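Local coordinates for uncharacterized protein (PDB 4ECO) that is of unknown function but, as a leucine-rich repeat protein, probably binds other proteins through its solenoid, at residues A131-S134 / D135-Q139; D242-W245 / D246-K249; T470-P473 / K474-K478; T501-S504 / D505-A509. All coordinates share one frame; numbering follows the deposited sequence.

Interaction 1: A131-S134 / D135-Q139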
# COMPACT_ATOMS: atom_id res chain seq x y z
N ALA A 131 -7.73 0.16 25.63
CA ALA A 131 -7.05 -0.44 26.76
C ALA A 131 -7.57 -1.86 26.99
O ALA A 131 -8.78 -2.10 26.91
CB ALA A 131 -7.24 0.42 28.00
N ASN A 132 -6.63 -2.80 27.19
CA ASN A 132 -6.87 -4.21 27.44
C ASN A 132 -7.64 -4.87 26.25
O ASN A 132 -8.57 -5.67 26.46
CB ASN A 132 -7.62 -4.38 28.78
CG ASN A 132 -7.37 -5.68 29.46
OD1 ASN A 132 -8.27 -6.50 29.60
ND2 ASN A 132 -6.13 -5.89 29.88
N MSE A 133 -7.23 -4.55 25.00
CA MSE A 133 -7.83 -5.14 23.78
C MSE A 133 -7.15 -6.48 23.46
O MSE A 133 -6.05 -6.72 23.97
CB MSE A 133 -7.70 -4.18 22.57
CG MSE A 133 -6.25 -3.88 22.18
SE MSE A 133 -6.11 -2.61 20.78
CE MSE A 133 -4.32 -2.09 21.00
N SER A 134 -7.77 -7.32 22.61
CA SER A 134 -7.19 -8.60 22.18
C SER A 134 -6.00 -8.36 21.25
O SER A 134 -6.01 -7.40 20.47
CB SER A 134 -8.23 -9.47 21.47
OG SER A 134 -8.64 -8.97 20.21
N ASP A 135 -4.98 -9.26 21.29
CA ASP A 135 -3.80 -9.19 20.41
C ASP A 135 -4.21 -9.12 18.93
O ASP A 135 -3.53 -8.50 18.12
CB ASP A 135 -2.89 -10.41 20.64
CG ASP A 135 -2.01 -10.35 21.88
OD1 ASP A 135 -1.89 -9.25 22.47
OD2 ASP A 135 -1.38 -11.38 22.22
N GLU A 136 -5.36 -9.76 18.61
CA GLU A 136 -5.96 -9.82 17.29
C GLU A 136 -6.44 -8.41 16.88
O GLU A 136 -6.19 -7.98 15.75
CB GLU A 136 -7.10 -10.84 17.30
CG GLU A 136 -7.65 -11.15 15.92
CD GLU A 136 -8.99 -11.86 15.92
OE1 GLU A 136 -10.03 -11.17 16.03
OE2 GLU A 136 -9.00 -13.10 15.77
N GLN A 137 -7.09 -7.68 17.82
CA GLN A 137 -7.58 -6.30 17.64
C GLN A 137 -6.39 -5.33 17.47
O GLN A 137 -6.43 -4.44 16.61
CB GLN A 137 -8.46 -5.91 18.83
CG GLN A 137 -8.95 -4.48 18.83
CD GLN A 137 -10.26 -4.37 18.14
OE1 GLN A 137 -10.35 -4.37 16.90
NE2 GLN A 137 -11.32 -4.27 18.94
N LYS A 138 -5.31 -5.54 18.29
CA LYS A 138 -4.07 -4.77 18.26
C LYS A 138 -3.47 -4.86 16.87
O LYS A 138 -3.13 -3.82 16.30
CB LYS A 138 -3.09 -5.27 19.32
CG LYS A 138 -1.82 -4.43 19.42
CD LYS A 138 -0.72 -5.11 20.25
CE LYS A 138 0.46 -4.21 20.44
NZ LYS A 138 1.34 -4.68 21.54
N GLN A 139 -3.40 -6.09 16.30
CA GLN A 139 -2.85 -6.33 14.97
C GLN A 139 -3.66 -5.61 13.90
O GLN A 139 -3.09 -4.88 13.09
CB GLN A 139 -2.77 -7.82 14.65
CG GLN A 139 -1.34 -8.34 14.78
CD GLN A 139 -0.37 -7.62 13.88
OE1 GLN A 139 -0.56 -7.52 12.65
NE2 GLN A 139 0.71 -7.11 14.48

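Interaction 2: D242-W245 / D246-K249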
# COMPACT_ATOMS: atom_id res chain seq x y z
N ASP A 242 12.00 11.33 39.70
CA ASP A 242 13.04 10.72 38.83
C ASP A 242 12.35 9.84 37.76
O ASP A 242 12.44 8.60 37.75
CB ASP A 242 14.11 9.93 39.66
CG ASP A 242 15.22 9.25 38.85
OD1 ASP A 242 15.52 9.74 37.73
OD2 ASP A 242 15.78 8.24 39.34
N LEU A 243 11.59 10.52 36.89
CA LEU A 243 10.85 9.92 35.79
C LEU A 243 11.81 9.66 34.63
O LEU A 243 12.73 10.46 34.37
CB LEU A 243 9.67 10.80 35.36
CG LEU A 243 8.68 11.29 36.43
CD1 LEU A 243 7.78 12.34 35.87
CD2 LEU A 243 7.83 10.16 36.99
N LYS A 244 11.63 8.52 33.97
CA LYS A 244 12.52 8.11 32.89
C LYS A 244 11.74 7.49 31.78
O LYS A 244 10.77 6.76 32.04
CB LYS A 244 13.58 7.11 33.41
CG LYS A 244 14.65 7.71 34.31
CD LYS A 244 15.36 6.65 35.15
CE LYS A 244 16.56 7.26 35.85
NZ LYS A 244 17.20 6.33 36.83
N TRP A 245 12.20 7.69 30.54
CA TRP A 245 11.60 7.06 29.37
C TRP A 245 11.82 5.54 29.41
O TRP A 245 10.99 4.80 28.88
CB TRP A 245 12.13 7.65 28.06
CG TRP A 245 11.59 9.02 27.75
CD1 TRP A 245 12.30 10.17 27.65
CD2 TRP A 245 10.22 9.37 27.50
NE1 TRP A 245 11.47 11.22 27.33
CE2 TRP A 245 10.18 10.76 27.25
CE3 TRP A 245 9.00 8.65 27.49
CZ2 TRP A 245 8.99 11.45 27.00
CZ3 TRP A 245 7.82 9.33 27.21
CH2 TRP A 245 7.82 10.71 26.96
N ASP A 246 12.89 5.09 30.09
CA ASP A 246 13.21 3.68 30.23
C ASP A 246 12.12 2.91 30.98
O ASP A 246 11.97 1.72 30.75
CB ASP A 246 14.56 3.48 30.93
CG ASP A 246 15.07 2.05 30.84
OD1 ASP A 246 15.32 1.57 29.70
OD2 ASP A 246 15.23 1.39 31.91
N ASN A 247 11.34 3.59 31.83
CA ASN A 247 10.28 2.97 32.63
C ASN A 247 9.00 2.68 31.82
O ASN A 247 8.17 1.88 32.29
CB ASN A 247 9.95 3.86 33.83
CG ASN A 247 11.11 4.03 34.77
OD1 ASN A 247 11.40 5.15 35.19
ND2 ASN A 247 11.82 2.95 35.08
N LEU A 248 8.85 3.25 30.61
CA LEU A 248 7.71 2.99 29.74
C LEU A 248 8.00 1.72 28.91
O LEU A 248 8.23 1.73 27.69
CB LEU A 248 7.40 4.21 28.86
CG LEU A 248 6.39 5.21 29.46
CD1 LEU A 248 6.91 5.85 30.77
CD2 LEU A 248 6.04 6.28 28.45
N LYS A 249 8.00 0.60 29.64
CA LYS A 249 8.31 -0.74 29.17
C LYS A 249 7.22 -1.35 28.27
O LYS A 249 7.50 -2.28 27.51
CB LYS A 249 8.52 -1.66 30.39
CG LYS A 249 9.67 -1.26 31.35
CD LYS A 249 11.07 -1.52 30.80
CE LYS A 249 12.13 -1.14 31.80
NZ LYS A 249 13.47 -1.02 31.15

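Interaction 3: T470-P473 / K474-K478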
# COMPACT_ATOMS: atom_id res chain seq x y z
N THR A 470 8.92 -5.89 -29.86
CA THR A 470 8.63 -5.88 -31.31
C THR A 470 8.26 -7.29 -31.75
O THR A 470 7.54 -7.46 -32.75
CB THR A 470 9.79 -5.32 -32.11
OG1 THR A 470 11.01 -5.90 -31.66
CG2 THR A 470 9.87 -3.81 -32.00
N GLU A 471 8.73 -8.31 -31.01
CA GLU A 471 8.39 -9.71 -31.25
C GLU A 471 8.82 -10.60 -30.07
O GLU A 471 9.81 -10.30 -29.38
CB GLU A 471 8.97 -10.26 -32.57
CG GLU A 471 10.48 -10.25 -32.70
CD GLU A 471 10.96 -10.72 -34.05
OE1 GLU A 471 10.60 -11.86 -34.46
OE2 GLU A 471 11.71 -9.96 -34.69
N ILE A 472 8.03 -11.68 -29.82
CA ILE A 472 8.27 -12.71 -28.81
C ILE A 472 8.67 -13.94 -29.65
O ILE A 472 7.80 -14.70 -30.11
CB ILE A 472 7.10 -12.99 -27.81
CG1 ILE A 472 6.25 -11.74 -27.42
CG2 ILE A 472 7.58 -13.79 -26.61
CD1 ILE A 472 6.82 -10.74 -26.49
N PRO A 473 9.99 -14.07 -29.97
CA PRO A 473 10.43 -15.14 -30.87
C PRO A 473 10.36 -16.56 -30.29
O PRO A 473 10.03 -16.77 -29.12
CB PRO A 473 11.88 -14.76 -31.17
CG PRO A 473 12.31 -14.01 -29.97
CD PRO A 473 11.13 -13.23 -29.55
N LYS A 474 10.70 -17.51 -31.18
CA LYS A 474 10.72 -18.97 -31.07
C LYS A 474 10.92 -19.44 -29.62
O LYS A 474 9.96 -19.96 -29.07
CB LYS A 474 11.80 -19.58 -32.01
CG LYS A 474 11.79 -21.10 -32.07
CD LYS A 474 12.28 -21.69 -33.40
CE LYS A 474 13.76 -21.96 -33.45
NZ LYS A 474 14.09 -23.08 -34.38
N ASN A 475 12.09 -19.27 -29.00
CA ASN A 475 12.22 -19.82 -27.66
C ASN A 475 12.28 -18.72 -26.60
O ASN A 475 13.35 -18.31 -26.16
CB ASN A 475 13.43 -20.74 -27.59
CG ASN A 475 13.24 -22.00 -28.38
OD1 ASN A 475 12.34 -22.79 -28.13
ND2 ASN A 475 14.11 -22.21 -29.35
N SER A 476 11.09 -18.23 -26.21
CA SER A 476 10.95 -17.17 -25.23
C SER A 476 10.30 -17.68 -23.95
O SER A 476 10.59 -17.14 -22.88
CB SER A 476 10.13 -16.02 -25.80
OG SER A 476 10.80 -15.36 -26.87
N LEU A 477 9.44 -18.71 -24.04
CA LEU A 477 8.75 -19.29 -22.89
C LEU A 477 9.17 -20.75 -22.67
O LEU A 477 8.68 -21.44 -21.75
CB LEU A 477 7.23 -19.20 -23.08
CG LEU A 477 6.67 -17.80 -23.02
CD1 LEU A 477 5.40 -17.71 -23.81
CD2 LEU A 477 6.46 -17.37 -21.59
N LYS A 478 10.09 -21.21 -23.53
CA LYS A 478 10.61 -22.57 -23.49
C LYS A 478 12.00 -22.61 -24.15
O LYS A 478 12.45 -21.61 -24.73
CB LYS A 478 9.63 -23.54 -24.19
CG LYS A 478 9.46 -23.37 -25.71
CD LYS A 478 9.02 -24.72 -26.31
CE LYS A 478 9.10 -24.82 -27.81
NZ LYS A 478 10.49 -24.96 -28.35

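Interaction 4: T501-S504 / D505-A509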
# COMPACT_ATOMS: atom_id res chain seq x y z
N THR A 501 4.75 -7.36 -33.82
CA THR A 501 4.36 -7.80 -35.18
C THR A 501 4.30 -9.31 -35.26
O THR A 501 3.64 -9.84 -36.17
CB THR A 501 5.32 -7.29 -36.25
OG1 THR A 501 6.66 -7.57 -35.84
CG2 THR A 501 5.17 -5.79 -36.53
N LYS A 502 4.96 -10.00 -34.30
CA LYS A 502 5.02 -11.46 -34.29
C LYS A 502 5.06 -12.07 -32.92
O LYS A 502 5.67 -11.54 -32.00
CB LYS A 502 6.27 -11.95 -35.04
CG LYS A 502 6.00 -12.67 -36.35
CD LYS A 502 7.26 -12.73 -37.23
CE LYS A 502 7.67 -11.39 -37.83
NZ LYS A 502 8.94 -11.47 -38.61
N LEU A 503 4.48 -13.27 -32.84
CA LEU A 503 4.57 -14.13 -31.67
C LEU A 503 5.36 -15.38 -32.12
O LEU A 503 6.26 -15.25 -32.96
CB LEU A 503 3.19 -14.43 -31.04
CG LEU A 503 2.38 -13.24 -30.46
CD1 LEU A 503 1.18 -13.74 -29.72
CD2 LEU A 503 3.21 -12.36 -29.51
N SER A 504 5.08 -16.57 -31.55
CA SER A 504 5.75 -17.85 -31.83
C SER A 504 4.84 -18.96 -31.42
O SER A 504 3.79 -18.70 -30.83
CB SER A 504 7.08 -17.95 -31.09
OG SER A 504 6.92 -17.72 -29.70
N ASP A 505 5.24 -20.22 -31.69
CA ASP A 505 4.43 -21.38 -31.33
C ASP A 505 4.50 -21.65 -29.83
O ASP A 505 3.88 -22.60 -29.34
CB ASP A 505 4.85 -22.60 -32.14
CG ASP A 505 4.39 -22.52 -33.57
OD1 ASP A 505 4.00 -21.40 -34.02
OD2 ASP A 505 4.45 -23.56 -34.27
N ASP A 506 5.21 -20.76 -29.11
CA ASP A 506 5.30 -20.73 -27.66
C ASP A 506 3.94 -20.44 -27.05
O ASP A 506 3.77 -20.64 -25.86
CB ASP A 506 6.29 -19.64 -27.18
CG ASP A 506 7.77 -19.92 -27.31
OD1 ASP A 506 8.13 -21.00 -27.86
OD2 ASP A 506 8.58 -19.08 -26.86
N PHE A 507 3.00 -19.90 -27.84
CA PHE A 507 1.69 -19.51 -27.32
C PHE A 507 0.62 -20.63 -27.53
O PHE A 507 -0.46 -20.57 -26.94
CB PHE A 507 1.27 -18.19 -27.94
CG PHE A 507 2.11 -17.04 -27.41
CD1 PHE A 507 3.30 -16.68 -28.03
CD2 PHE A 507 1.70 -16.33 -26.28
CE1 PHE A 507 4.07 -15.63 -27.53
CE2 PHE A 507 2.47 -15.27 -25.79
CZ PHE A 507 3.65 -14.93 -26.41
N ARG A 508 0.97 -21.68 -28.29
CA ARG A 508 0.09 -22.82 -28.53
C ARG A 508 -0.03 -23.65 -27.22
O ARG A 508 0.79 -23.50 -26.31
CB ARG A 508 0.63 -23.66 -29.70
CG ARG A 508 0.73 -22.84 -30.99
CD ARG A 508 1.22 -23.61 -32.20
NE ARG A 508 0.39 -24.77 -32.54
CZ ARG A 508 -0.80 -24.70 -33.14
NH1 ARG A 508 -1.34 -23.51 -33.43
NH2 ARG A 508 -1.47 -25.80 -33.43
N ALA A 509 -1.07 -24.49 -27.13
CA ALA A 509 -1.38 -25.31 -25.95
C ALA A 509 -0.23 -26.27 -25.53
O ALA A 509 -0.25 -26.82 -24.42
CB ALA A 509 -2.64 -26.10 -26.21

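Interaction 1: A131-S134 / D135-Q139
With chi1 at 69°, Ser134 OG is tucked between its own backbone N and carbonyl carbon, which turns the hydroxyl back over the first turn of helix 135-142 and toward Gln137. This is an N-cap: OG accepts from Gln137 N at 3.1 Å, with an N-H...O angle of 150°. The residue before the cap, selenomethionine Met133, has a similar first torsion (chi1 63°) and then an extended chain, so that its tip reaches past the cap to the helix. Its selenium lies 3.9 Å from Gln137 CG, and its CE rests 3.8 Å from Lys138 CG. Met133 crosses both side chains at about a right angle. A contact between the residue preceding the N-cap and the fourth residue of the helix has the spacing of a hydrophobic staple, formed here with the aliphatic part of a lysine. Beyond the helix, Met133 and Lys138 both touch Gln210 of strand 210-214, while Asn132 N is hydrogen-bonded to Glu108 OE1 in the preceding part of the chain. The backbone of the cap residue is used as well: Ser134 O accepts from Lys138 N at 2.9 Å and only weakly from Gln137 N.

Interaction 2: D242-W245 / D246-K249
The indole of Trp245 meets Leu248 at its edge: Leu248 CD2 lies near the ring plane, 3.7 Å from Trp245 CZ3 and 3.9 Å from Trp245 CE3. The two side chains run alongside each other and point the same way, an apolar pair three residues apart on a short 3-10 turn. Outside the pair the indole meets the ring of Phe268, with the planes at about 35°, and touches Met203 and Cys224. In the other flat group, the amide of Asn247, CG stands beside the backbone N (chi1 -62°), which brings OD1 to 3.4 Å from Lys244 CB, a packing contact. Two i to i+3 backbone bonds give the turn its shape: Asn247 N to Lys244 O, and Leu248 N to Trp245 O at 3.2 Å. Leu248 is then the centre of an inverse gamma turn, closed by a weak bond from Lys249 N to Asn247 O, where the 3-10 path ends. On the exposed side Lys249 NZ bridges to Asp246 OD2 at 3.1 Å, coming from above the carboxylate plane (55° out of it), and Lys244 NZ makes a long, weak salt bridge to Asp242. In the leucine-rich repeat solenoid this turn follows helix 233-238 and precedes strand 253-257, on the connection that returns the chain from strand 210-214 to its parallel neighbour.

Interaction 3: T470-P473 / K474-K478
Ser476 reaches back toward Ile472 and Pro473 in a loop of the leucine-rich repeat solenoid, between strands 461-463 and 478-479. Its CB is the apolar part of the contact, 3.5 Å from Ile472 CG2. One bond further, OG stands beside its own backbone N (chi1 -67°), a rotation that aims the hydroxyl at the carbonyl three residues earlier. There Ser476 OG donates to Pro473 O at 2.8 Å, tilted 32° from the carbonyl plane, and the bond closes the chain back on itself over three residues. The same OG lies against the proline ring, 3.4 Å from Pro473 CD. Ser476 is buried, so this bond satisfies a hydroxyl that has little access to solvent. Pro473 O has a further, weak donor in Ser504 OG of the following repeat turn. Ile472 and Pro473 fit the xxIP that follows the LxxLxLxxNxL segment of a repeat; the isoleucine packs on Phe448 and Leu503 in the turns before and after. Further along, Lys474 NZ forms a salt bridge with Glu480 OE1, which also accepts from Asn475 ND2. The carbonyl side of that amide is taken by Lys478 NZ, 2.9 Å from Asn475 OD1 and almost in line with its C=O bond.

Interaction 4: T501-S504 / D505-A509
A short 3-10 turn, 505-507, in the leucine-rich repeat solenoid follows Leu503, which takes the place that Ile472 has in the preceding repeat, and folds Phe507 back against that leucine. Leu503 CD1 sits over the centre of the Phe507 ring, 4.0 Å from the centroid and only 9° off the ring normal, which identifies a CH-pi contact. Leu503 CB approaches Phe507 CD1 to 3.8 Å, and CD2, the other methyl of the leucine, is 3.9 Å from Phe507 CE1. The side chains cross at about a right angle; CD1 is the atom over the ring centre, while CB and CD2 lie near the CD1-CE1 side of the ring. A second contact meets the same ring at its edge: Ser504 O lies in the ring plane, 3.5 Å from Phe507 CD1. That carbonyl also receives Phe507 N in a weak bond of 3.3 Å, so it touches backbone and ring of one residue. Ser504 OG stands between its backbone N and carbonyl carbon (chi1 53°), 3.2 Å from Asp506 CB, and is hydrogen-bonded to Ile472 O. Leu503 also packs on Pro529. The chemistry is thus mixed: Leu503 covers one face of the ring, while Ser504 OG and Asp506 OD2 bond to the preceding repeat. Two backbone N-H groups, of Ser476 and Leu477, meet that OD2, so this buried carboxylate links the turn to the repeat before it.

The four contacts form two groups along the solenoid. Interactions 3 and 4 sit in consecutive repeats, their centres about 7 Å apart, and touch directly: Asp506 OD2 lies 2.7 Å from Ser476 N and 3.0 Å from Leu477 N, while Thr501 and Lys502 make backbone bonds to Thr470 and Ile472. Interactions 1 and 2 lie across the chain's centre from them, with centres about 23 Å apart and nearest atoms about 9 Å, so they do not touch. Between the groups, centres are about 52 to 67 Å apart. Glu117 and Ser192, which bind the sodium ion, belong to none of the four contacts, and no active site is known.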